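Local coordinates for protein outer membrane porin F (Pseudomonas aeruginosa, PDB 4RLC) that forms, through this N-terminal domain, an eight-stranded beta-barrel in the outer membrane and probably serves in the passage of small molecules, at residues A[27-31]-A[164-169]; A[41-47]-A[61-67]; A[86-90]-A[102-107]. All blocks are in the same frame, centred on the assembly; numbering follows the deposited sequence.

Contact 1: residues A[27-31]-A[164-169]; sequences GKRYF and EWMAGL. With C8E ((hydroxyethyloxy)tri(ethyloxy)octane), chain E.
Met166 and Tyr30 sit side by side. The methyl CE of Met166 is a bump over one face of the Tyr30 ring, 3.6 Å from its centroid and set toward the rim. Met166 CG stands between its own backbone N and carbonyl carbon (chi1 36°), and the bend at chi3 (27°) turns CE onto the ring. The sulfur rides higher above the same ring, a Met-aromatic contact, and also meets Lys28, whose CD lies 3.7 Å from Met166 SD. At the ring edge of Tyr30, CB of Glu164 approaches CE2 to 3.5 Å.

This pairing closes the barrel: the first strand, 21-30, lies antiparallel to the last, 164-174. Five backbone hydrogen bonds join them: two each in the pairs Gly27 with Leu169 and Arg29 with Ala167, and one from Phe31 N to Trp165 O. Gly168 faces Lys28 in a non-hydrogen-bonded pair, with CA atoms only 3.9 Å apart, and the Lys28 chain runs over the hollow at this glycine. Its ammonium pairs with Asp149, while Tyr30 OH bonds to Gln151 and Tyr65.

On the face of Arg29 and Ala167, the Phe31 ring folds back over segment 164-169. Trp165 CB lies under one face, 4.2 Å from the ring centroid, and Ala167 N is at the edge, in plane. The detergent C8E of chain E drapes over Gly168 and Leu169. Arg29 NH1 grips its O21 at 2.6 Å.

Contact 2: residues A[41-47]-A[61-67]; sequences ADLYGGS and SYGEYHD. With C8E ((hydroxyethyloxy)tri(ethyloxy)octane), chain C; C8E ((hydroxyethyloxy)tri(ethyloxy)octane), chain E.
Asp42 pairs with His66 through two backbone hydrogen bonds, and this pair opens the ladder near the end of strand 56-66. The Asp42 carboxylate has its main partner in Arg29 and takes a weak bond from the detergent C8E of chain E. Asp42 OD2 also lies 3.5 Å from Asp67 OD2, a like-charge approach, though Asp67 is poorly ordered.

Leu43 turns to the other face, that of Tyr65. With CG anti to the backbone N (chi1 -177°), its CD1 stands almost over the centre of the Tyr65 ring, 3.8 Å from the centroid. Tyr65 OH bonds to Tyr30.

Tyr44 returns to the face of Asp42. Its ring and that of His66 meet rim to rim with planes 20° apart; Tyr44 CD2 and His66 CD2 are 3.5 Å apart. Tyr44 OH lies 3.1 Å from Asp67 OD2.

Gly45 then faces Gly63, with CA atoms 3.9 Å apart, and Leu43 CD1 rests 3.6 Å from Gly63 C. At Gly46, paired with Tyr62, C8E of chain C lies against the backbone, and its C1 approaches the Tyr62 ring obliquely. Ser47 OG and Ser61 OG are 3.4 Å apart, a weak hydrogen bond at most.

In this up-and-down barrel hairpin, both detergents meet the outward face of Asp42, Tyr44, Tyr62 and His66, while inside Leu43 packs on Tyr65 and the serine hydroxyls meet. Arg29 probably offsets the charge of Asp42.

Contact 3: residues A[86-90]-A[102-107]; sequences LDAIY and YVSAGL
Asp87 and Ser104 are joined by a water that carries the side-chain polar link of this contact. The water donates to Asp87 OD1 at 2.7 Å and lies 2.9 Å from Ser104 OG. Ser104 OG stands between its own backbone N and carbonyl carbon (chi1 65°), which turns it to the water. Asp87 OD1 has a further donor in Asn129, and Asp87 OD2 bonds to Ser85, so both carboxylate oxygens are held.

Six backbone hydrogen bonds come next, in three antiparallel hydrogen-bonded pairs: Leu86 with Leu107, Ala88 with Ala105, and Tyr90 with Val103. The bond from Tyr90 N to Val103 O is 2.8 Å long. Strands 80-91 and 98-115 form a hairpin of the barrel, and these pairs fix its register.

Between them, Gly106 faces Asp87. With no side chain at that position, Asp87 OD1 lies against Gly106 CA at 3.3 Å, tight beside the strand.

Farther along the same face, Ile89 packs in two directions. Its CG1 meets Ser104 CB at 3.6 Å. Its CG2 lies alongside Tyr102, 3.7 Å from Tyr102 CD1, and approaches that ring obliquely. The two side chains point the same way.

Leu86, Ala88, Ala105 and Leu107 take the other face, on the surface. There Tyr90 CB touches Val103 CG2 at 4.1 Å, a light contact.

The inner side of the barrel wall thus mixes the polar group of Asp87, water and Ser104 with the packing of Ile89 on Tyr102. The outer side is mostly apolar, with Tyr90 among it, and suits a lipid-facing surface.

All three contacts are antiparallel strand pairings in one barrel wall. Contact 1 closes the barrel by joining its first and last strands, whereas contacts 2 and 3 each join the two strands of a hairpin. Contacts 1 and 2 touch: strands 21-30 and 42-51 are neighbours, Arg29 NH1 and Asp42 OD2 form a 2.6 Å salt bridge, and both contacts meet C8E of chain E. Contact 3 lies across the chain's centre from contact 2, with their centres about 17 Å apart. Contact 2 is partly buried; contacts 1 and 3 are surface contacts. Methionine and aromatic packing marks contact 1, charges and aromatic rings contact 2, and a water bridge contact 3.

Contact 1: residues A[27-31]-A[164-169]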
loop_
_atom_site.group_PDB
_atom_site.type_symbol
_atom_site.label_atom_id
_atom_site.label_comp_id
_atom_site.label_asym_id
_atom_site.label_seq_id
_atom_site.Cartn_x
_atom_site.Cartn_y
_atom_site.Cartn_z
ATOM N N GLY A 27 -6.890 -0.979 4.124
ATOM C CA GLY A 27 -7.081 -2.176 4.768
ATOM C C GLY A 27 -7.102 -3.228 3.633
ATOM O O GLY A 27 -7.704 -3.007 2.594
ATOM N N LYS A 28 -6.303 -4.245 3.812
ATOM C CA LYS A 28 -6.077 -5.322 2.768
ATOM C C LYS A 28 -6.216 -6.708 3.385
ATOM O O LYS A 28 -5.983 -6.921 4.570
ATOM C CB LYS A 28 -4.679 -5.139 2.201
ATOM C CG LYS A 28 -4.390 -3.824 1.582
ATOM C CD LYS A 28 -2.920 -3.735 1.202
ATOM C CE LYS A 28 -2.586 -2.360 0.647
ATOM N NZ LYS A 28 -1.337 -2.340 -0.217
ATOM N N ARG A 29 -6.619 -7.709 2.583
ATOM C CA ARG A 29 -6.803 -9.011 3.088
ATOM C C ARG A 29 -6.114 -9.969 2.069
ATOM O O ARG A 29 -6.242 -9.762 0.870
ATOM C CB ARG A 29 -8.315 -9.333 3.118
ATOM C CG ARG A 29 -8.648 -10.763 3.469
ATOM C CD ARG A 29 -10.154 -10.973 3.695
ATOM N NE ARG A 29 -10.709 -10.133 4.774
ATOM C CZ ARG A 29 -10.674 -10.405 6.091
ATOM N NH1 ARG A 29 -11.221 -9.540 6.958
ATOM N NH2 ARG A 29 -10.073 -11.507 6.566
ATOM N N TYR A 30 -5.369 -10.942 2.565
ATOM C CA TYR A 30 -4.718 -11.916 1.672
ATOM C C TYR A 30 -5.734 -12.781 0.949
ATOM O O TYR A 30 -6.719 -13.177 1.549
ATOM C CB TYR A 30 -3.776 -12.851 2.427
ATOM C CG TYR A 30 -2.505 -12.149 2.772
ATOM C CD1 TYR A 30 -2.416 -11.415 3.915
ATOM C CD2 TYR A 30 -1.405 -12.206 1.945
ATOM C CE1 TYR A 30 -1.261 -10.748 4.251
ATOM C CE2 TYR A 30 -0.224 -11.538 2.271
ATOM C CZ TYR A 30 -0.151 -10.833 3.440
ATOM O OH TYR A 30 1.000 -10.147 3.808
ATOM N N PHE A 31 -5.449 -13.095 -0.312
ATOM C CA PHE A 31 -6.258 -14.069 -1.041
ATOM C C PHE A 31 -5.421 -15.073 -1.731
ATOM O O PHE A 31 -6.042 -16.022 -2.212
ATOM C CB PHE A 31 -7.208 -13.433 -2.078
ATOM C CG PHE A 31 -6.532 -12.788 -3.244
ATOM C CD1 PHE A 31 -6.249 -13.489 -4.386
ATOM C CD2 PHE A 31 -6.197 -11.455 -3.203
ATOM C CE1 PHE A 31 -5.651 -12.878 -5.452
ATOM C CE2 PHE A 31 -5.629 -10.834 -4.250
ATOM C CZ PHE A 31 -5.338 -11.543 -5.404
ATOM N N GLU A 164 2.777 -13.490 -2.290
ATOM C CA GLU A 164 1.617 -13.430 -1.390
ATOM C C GLU A 164 0.774 -12.251 -1.898
ATOM O O GLU A 164 1.305 -11.153 -1.951
ATOM C CB GLU A 164 2.033 -13.117 0.055
ATOM C CG GLU A 164 3.248 -13.828 0.690
ATOM C CD GLU A 164 3.904 -13.004 1.828
ATOM O OE1 GLU A 164 3.574 -11.799 1.999
ATOM O OE2 GLU A 164 4.756 -13.550 2.570
ATOM N N TRP A 165 -0.490 -12.469 -2.243
ATOM C CA TRP A 165 -1.307 -11.404 -2.832
ATOM C C TRP A 165 -2.484 -10.992 -1.989
ATOM O O TRP A 165 -3.102 -11.800 -1.324
ATOM C CB TRP A 165 -1.808 -11.778 -4.190
ATOM C CG TRP A 165 -0.763 -11.704 -5.242
ATOM C CD1 TRP A 165 0.232 -12.634 -5.461
ATOM C CD2 TRP A 165 -0.638 -10.738 -6.290
ATOM N NE1 TRP A 165 1.008 -12.241 -6.485
ATOM C CE2 TRP A 165 0.494 -11.109 -7.051
ATOM C CE3 TRP A 165 -1.330 -9.580 -6.640
ATOM C CZ2 TRP A 165 0.920 -10.376 -8.168
ATOM C CZ3 TRP A 165 -0.888 -8.824 -7.723
ATOM C CH2 TRP A 165 0.220 -9.225 -8.479
ATOM N N MET A 166 -2.777 -9.697 -2.056
ATOM C CA MET A 166 -3.822 -9.144 -1.237
ATOM C C MET A 166 -4.711 -8.234 -2.062
ATOM O O MET A 166 -4.297 -7.592 -3.039
ATOM C CB MET A 166 -3.236 -8.407 -0.002
ATOM C CG MET A 166 -1.978 -7.688 -0.247
ATOM S SD MET A 166 -1.150 -6.987 1.206
ATOM C CE MET A 166 -1.570 -7.901 2.618
ATOM N N ALA A 167 -5.966 -8.172 -1.640
ATOM C CA ALA A 167 -6.897 -7.217 -2.189
ATOM C C ALA A 167 -7.270 -6.225 -1.103
ATOM O O ALA A 167 -7.404 -6.579 0.041
ATOM C CB ALA A 167 -8.176 -7.893 -2.590
ATOM N N GLY A 168 -7.550 -5.011 -1.514
ATOM C CA GLY A 168 -7.746 -3.986 -0.482
ATOM C C GLY A 168 -8.544 -2.819 -0.929
ATOM O O GLY A 168 -8.804 -2.620 -2.118
ATOM N N LEU A 169 -8.832 -1.936 0.052
ATOM C CA LEU A 169 -9.549 -0.729 -0.185
ATOM C C LEU A 169 -8.784 0.364 0.624
ATOM O O LEU A 169 -8.012 0.056 1.514
ATOM C CB LEU A 169 -10.969 -0.751 0.383
ATOM C CG LEU A 169 -11.964 -1.621 -0.373
ATOM C CD1 LEU A 169 -13.282 -1.662 0.388
ATOM C CD2 LEU A 169 -12.242 -1.054 -1.703
HETATM O O12 C8E E . -11.991 -5.064 -2.686
HETATM C C13 C8E E . -12.647 -5.973 -1.807
HETATM C C14 C8E E . -12.512 -5.578 -0.339
HETATM O O15 C8E E . -11.150 -5.667 0.099
HETATM C C16 C8E E . -10.980 -6.210 1.384
HETATM C C17 C8E E . -10.482 -5.164 2.351
HETATM O O18 C8E E . -10.739 -5.677 3.643
HETATM C C19 C8E E . -9.727 -5.509 4.589
HETATM C C20 C8E E . -10.170 -6.040 5.913
HETATM O O21 C8E E . -11.021 -7.181 5.795
#

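Contact 2: residues A[41-47]-A[61-67]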
loop_
_atom_site.group_PDB
_atom_site.type_symbol
_atom_site.label_atom_id
_atom_site.label_comp_id
_atom_site.label_asym_id
_atom_site.label_seq_id
_atom_site.Cartn_x
_atom_site.Cartn_y
_atom_site.Cartn_z
ATOM N N ALA A 41 -5.431 -13.444 6.514
ATOM C CA ALA A 41 -4.827 -12.371 7.339
ATOM C C ALA A 41 -5.229 -10.998 6.792
ATOM O O ALA A 41 -5.498 -10.890 5.588
ATOM C CB ALA A 41 -3.332 -12.548 7.358
ATOM N N ASP A 42 -5.308 -9.968 7.670
ATOM C CA ASP A 42 -5.620 -8.636 7.249
ATOM C C ASP A 42 -4.481 -7.681 7.604
ATOM O O ASP A 42 -3.751 -7.900 8.560
ATOM C CB ASP A 42 -6.836 -8.088 7.977
ATOM C CG ASP A 42 -8.179 -8.737 7.492
ATOM O OD1 ASP A 42 -8.163 -9.491 6.500
ATOM O OD2 ASP A 42 -9.233 -8.429 8.117
ATOM N N LEU A 43 -4.386 -6.608 6.859
ATOM C CA LEU A 43 -3.322 -5.562 7.112
ATOM C C LEU A 43 -4.045 -4.258 7.125
ATOM O O LEU A 43 -4.635 -3.875 6.117
ATOM C CB LEU A 43 -2.244 -5.576 5.987
ATOM C CG LEU A 43 -1.044 -4.611 6.129
ATOM C CD1 LEU A 43 -0.092 -5.027 7.173
ATOM C CD2 LEU A 43 -0.284 -4.480 4.812
ATOM N N TYR A 44 -3.890 -3.450 8.206
ATOM C CA TYR A 44 -4.559 -2.174 8.298
ATOM C C TYR A 44 -3.516 -1.093 8.579
ATOM O O TYR A 44 -2.593 -1.335 9.328
ATOM C CB TYR A 44 -5.503 -2.149 9.529
ATOM C CG TYR A 44 -6.546 -3.222 9.619
ATOM C CD1 TYR A 44 -7.349 -3.499 8.584
ATOM C CD2 TYR A 44 -6.695 -3.985 10.782
ATOM C CE1 TYR A 44 -8.295 -4.533 8.647
ATOM C CE2 TYR A 44 -7.660 -5.006 10.866
ATOM C CZ TYR A 44 -8.442 -5.270 9.784
ATOM O OH TYR A 44 -9.359 -6.334 9.865
ATOM N N GLY A 45 -3.622 0.024 7.894
ATOM C CA GLY A 45 -2.597 1.020 7.932
ATOM C C GLY A 45 -2.913 2.321 7.254
ATOM O O GLY A 45 -4.051 2.695 6.992
ATOM N N GLY A 46 -1.846 3.041 7.060
ATOM C CA GLY A 46 -1.867 4.354 6.457
ATOM C C GLY A 46 -0.663 4.642 5.563
ATOM O O GLY A 46 0.386 4.012 5.697
ATOM N N SER A 47 -0.797 5.677 4.763
ATOM C CA SER A 47 0.244 6.062 3.875
ATOM C C SER A 47 0.321 7.560 3.728
ATOM O O SER A 47 -0.708 8.235 3.807
ATOM C CB SER A 47 -0.104 5.358 2.506
ATOM O OG SER A 47 0.697 5.797 1.456
ATOM N N SER A 61 4.316 3.803 3.441
ATOM C CA SER A 61 3.175 3.166 4.078
ATOM C C SER A 61 3.587 2.404 5.289
ATOM O O SER A 61 4.706 1.840 5.373
ATOM C CB SER A 61 2.562 2.117 3.082
ATOM O OG SER A 61 2.111 2.786 1.986
ATOM N N TYR A 62 2.690 2.317 6.263
ATOM C CA TYR A 62 2.879 1.470 7.401
ATOM C C TYR A 62 1.584 0.755 7.733
ATOM O O TYR A 62 0.563 1.389 7.797
ATOM C CB TYR A 62 3.299 2.275 8.638
ATOM C CG TYR A 62 3.454 1.411 9.872
ATOM C CD1 TYR A 62 4.548 0.565 10.007
ATOM C CD2 TYR A 62 2.506 1.424 10.910
ATOM C CE1 TYR A 62 4.710 -0.237 11.127
ATOM C CE2 TYR A 62 2.641 0.590 11.995
ATOM C CZ TYR A 62 3.765 -0.195 12.124
ATOM O OH TYR A 62 3.907 -1.015 13.207
ATOM N N GLY A 63 1.663 -0.517 8.055
ATOM C CA GLY A 63 0.480 -1.311 8.356
ATOM C C GLY A 63 0.769 -2.354 9.403
ATOM O O GLY A 63 1.947 -2.764 9.578
ATOM N N GLU A 64 -0.261 -2.734 10.141
ATOM C CA GLU A 64 -0.189 -3.781 11.141
ATOM C C GLU A 64 -1.081 -4.955 10.737
ATOM O O GLU A 64 -2.192 -4.734 10.269
ATOM C CB GLU A 64 -0.586 -3.241 12.540
ATOM C CG GLU A 64 0.557 -2.330 13.039
ATOM C CD GLU A 64 0.405 -1.752 14.451
ATOM O OE1 GLU A 64 -0.668 -1.977 15.064
ATOM O OE2 GLU A 64 1.380 -1.026 14.922
ATOM N N TYR A 65 -0.591 -6.166 11.013
ATOM C CA TYR A 65 -1.330 -7.391 10.711
ATOM C C TYR A 65 -2.327 -7.704 11.849
ATOM O O TYR A 65 -1.967 -7.597 13.027
ATOM C CB TYR A 65 -0.358 -8.536 10.506
ATOM C CG TYR A 65 0.445 -8.473 9.269
ATOM C CD1 TYR A 65 -0.112 -8.761 8.036
ATOM C CD2 TYR A 65 1.795 -8.156 9.308
ATOM C CE1 TYR A 65 0.633 -8.714 6.859
ATOM C CE2 TYR A 65 2.555 -8.105 8.141
ATOM C CZ TYR A 65 1.974 -8.399 6.910
ATOM O OH TYR A 65 2.715 -8.332 5.721
ATOM N N HIS A 66 -3.547 -8.125 11.478
ATOM C CA HIS A 66 -4.543 -8.586 12.455
ATOM C C HIS A 66 -5.356 -9.770 11.883
ATOM O O HIS A 66 -5.388 -9.985 10.667
ATOM C CB HIS A 66 -5.458 -7.394 12.818
ATOM C CG HIS A 66 -4.755 -6.271 13.540
ATOM N ND1 HIS A 66 -4.352 -6.363 14.857
ATOM C CD2 HIS A 66 -4.359 -5.040 13.116
ATOM C CE1 HIS A 66 -3.769 -5.230 15.224
ATOM N NE2 HIS A 66 -3.749 -4.415 14.183
ATOM N N ASP A 67 -5.982 -10.571 12.763
ATOM C CA ASP A 67 -6.884 -11.673 12.339
ATOM C C ASP A 67 -6.186 -12.758 11.504
ATOM O O ASP A 67 -6.687 -13.143 10.431
ATOM C CB ASP A 67 -8.080 -11.111 11.561
ATOM C CG ASP A 67 -8.719 -9.932 12.267
ATOM O OD1 ASP A 67 -8.879 -10.035 13.508
ATOM O OD2 ASP A 67 -9.020 -8.901 11.602
HETATM C C1 C8E C . 6.942 3.093 10.627
HETATM C C2 C8E C . 7.125 4.133 9.549
HETATM C C3 C8E C . 5.934 5.089 9.398
HETATM C C4 C8E C . 5.685 5.308 7.915
HETATM C C5 C8E C . 4.594 6.313 7.568
HETATM C C6 C8E C . 3.273 6.148 8.278
HETATM C C7 C8E C . 2.218 6.955 7.531
HETATM C C8 C8E C . 0.853 6.999 8.208
HETATM O O9 C8E C . 0.194 8.218 7.803
HETATM C C10 C8E C . -1.224 8.194 7.558
HETATM C C11 C8E C . -2.051 8.458 8.819
HETATM O O12 C8E C . -3.448 8.710 8.528
HETATM C C13 C8E C . -4.260 7.549 8.329
HETATM C C14 C8E C . -4.596 6.866 9.652
HETATM O O15 C8E C . -4.451 5.449 9.516
HETATM C C16 C8E C . -5.039 4.674 10.555
HETATM C C17 C8E C . -5.621 3.444 9.908
HETATM O O18 C8E C . -5.583 2.348 10.801
HETATM O O12 C8E E . -11.991 -5.064 -2.686
HETATM C C13 C8E E . -12.647 -5.973 -1.807
HETATM C C14 C8E E . -12.512 -5.578 -0.339
HETATM O O15 C8E E . -11.150 -5.667 0.099
HETATM C C16 C8E E . -10.980 -6.210 1.384
HETATM C C17 C8E E . -10.482 -5.164 2.351
HETATM O O18 C8E E . -10.739 -5.677 3.643
HETATM C C19 C8E E . -9.727 -5.509 4.589
HETATM C C20 C8E E . -10.170 -6.040 5.913
HETATM O O21 C8E E . -11.021 -7.181 5.795
#

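Contact 3: residues A[86-90]-A[102-107]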
loop_
_atom_site.group_PDB
_atom_site.type_symbol
_atom_site.label_atom_id
_atom_site.label_comp_id
_atom_site.label_asym_id
_atom_site.label_seq_id
_atom_site.Cartn_x
_atom_site.Cartn_y
_atom_site.Cartn_z
ATOM N N LEU A 86 7.920 1.365 0.825
ATOM C CA LEU A 86 8.168 2.531 -0.005
ATOM C C LEU A 86 7.875 2.089 -1.409
ATOM O O LEU A 86 8.549 1.158 -1.964
ATOM C CB LEU A 86 9.638 3.033 0.093
ATOM C CG LEU A 86 9.987 4.353 -0.644
ATOM C CD1 LEU A 86 9.228 5.548 -0.111
ATOM C CD2 LEU A 86 11.470 4.666 -0.478
ATOM N N ASP A 87 6.950 2.824 -2.036
ATOM C CA ASP A 87 6.469 2.432 -3.378
ATOM C C ASP A 87 6.440 3.635 -4.300
ATOM O O ASP A 87 6.189 4.753 -3.900
ATOM C CB ASP A 87 5.069 1.809 -3.314
ATOM C CG ASP A 87 5.052 0.525 -2.504
ATOM O OD1 ASP A 87 5.305 -0.567 -3.076
ATOM O OD2 ASP A 87 4.809 0.622 -1.245
ATOM N N ALA A 88 6.720 3.367 -5.591
ATOM C CA ALA A 88 6.474 4.310 -6.658
ATOM C C ALA A 88 5.233 3.953 -7.401
ATOM O O ALA A 88 5.096 2.784 -7.878
ATOM C CB ALA A 88 7.645 4.282 -7.605
ATOM N N ILE A 89 4.349 4.933 -7.594
ATOM C CA ILE A 89 3.039 4.673 -8.176
ATOM C C ILE A 89 2.852 5.549 -9.425
ATOM O O ILE A 89 3.106 6.758 -9.397
ATOM C CB ILE A 89 1.963 5.016 -7.141
ATOM C CG1 ILE A 89 2.121 4.106 -5.929
ATOM C CG2 ILE A 89 0.597 4.786 -7.775
ATOM C CD1 ILE A 89 2.905 4.784 -4.836
ATOM N N TYR A 90 2.572 4.903 -10.554
ATOM C CA TYR A 90 2.300 5.602 -11.757
ATOM C C TYR A 90 0.796 5.642 -11.969
ATOM O O TYR A 90 0.176 4.564 -12.092
ATOM C CB TYR A 90 2.970 4.888 -12.998
ATOM C CG TYR A 90 2.634 5.664 -14.268
ATOM C CD1 TYR A 90 3.274 6.855 -14.573
ATOM C CD2 TYR A 90 1.597 5.272 -15.065
ATOM C CE1 TYR A 90 2.943 7.573 -15.677
ATOM C CE2 TYR A 90 1.225 5.990 -16.175
ATOM C CZ TYR A 90 1.907 7.119 -16.507
ATOM O OH TYR A 90 1.480 7.797 -17.602
ATOM N N TYR A 102 -3.905 2.890 -11.562
ATOM C CA TYR A 102 -2.487 2.959 -11.340
ATOM C C TYR A 102 -1.812 1.608 -11.315
ATOM O O TYR A 102 -2.409 0.560 -11.119
ATOM C CB TYR A 102 -2.232 3.710 -9.978
ATOM C CG TYR A 102 -2.606 2.896 -8.742
ATOM C CD1 TYR A 102 -1.745 1.945 -8.223
ATOM C CD2 TYR A 102 -3.881 3.027 -8.107
ATOM C CE1 TYR A 102 -2.118 1.155 -7.146
ATOM C CE2 TYR A 102 -4.225 2.242 -7.032
ATOM C CZ TYR A 102 -3.345 1.339 -6.548
ATOM O OH TYR A 102 -3.683 0.515 -5.531
ATOM N N VAL A 103 -0.504 1.676 -11.510
ATOM C CA VAL A 103 0.402 0.555 -11.258
ATOM C C VAL A 103 1.538 1.021 -10.314
ATOM O O VAL A 103 1.841 2.173 -10.242
ATOM C CB VAL A 103 0.982 -0.009 -12.566
ATOM C CG1 VAL A 103 -0.117 -0.592 -13.415
ATOM C CG2 VAL A 103 1.771 1.022 -13.360
ATOM N N SER A 104 2.068 0.097 -9.524
ATOM C CA SER A 104 3.038 0.427 -8.524
ATOM C C SER A 104 4.029 -0.692 -8.314
ATOM O O SER A 104 3.791 -1.854 -8.669
ATOM C CB SER A 104 2.410 0.761 -7.173
ATOM O OG SER A 104 1.801 -0.325 -6.665
ATOM N N ALA A 105 5.202 -0.271 -7.836
ATOM C CA ALA A 105 6.266 -1.212 -7.457
ATOM C C ALA A 105 7.091 -0.606 -6.340
ATOM O O ALA A 105 7.208 0.584 -6.242
ATOM C CB ALA A 105 7.180 -1.518 -8.651
ATOM N N GLY A 106 7.653 -1.453 -5.492
ATOM C CA GLY A 106 8.375 -0.911 -4.336
ATOM C C GLY A 106 9.020 -2.021 -3.539
ATOM O O GLY A 106 9.109 -3.181 -3.960
ATOM N N LEU A 107 9.547 -1.632 -2.390
ATOM C CA LEU A 107 10.188 -2.528 -1.501
ATOM C C LEU A 107 9.531 -2.379 -0.122
ATOM O O LEU A 107 9.108 -1.278 0.271
ATOM C CB LEU A 107 11.636 -2.098 -1.359
ATOM C CG LEU A 107 12.543 -2.357 -2.572
ATOM C CD1 LEU A 107 13.917 -1.755 -2.250
ATOM C CD2 LEU A 107 12.634 -3.832 -2.876
HETATM O O HOH W 1 3.880 -1.582 -5.068
#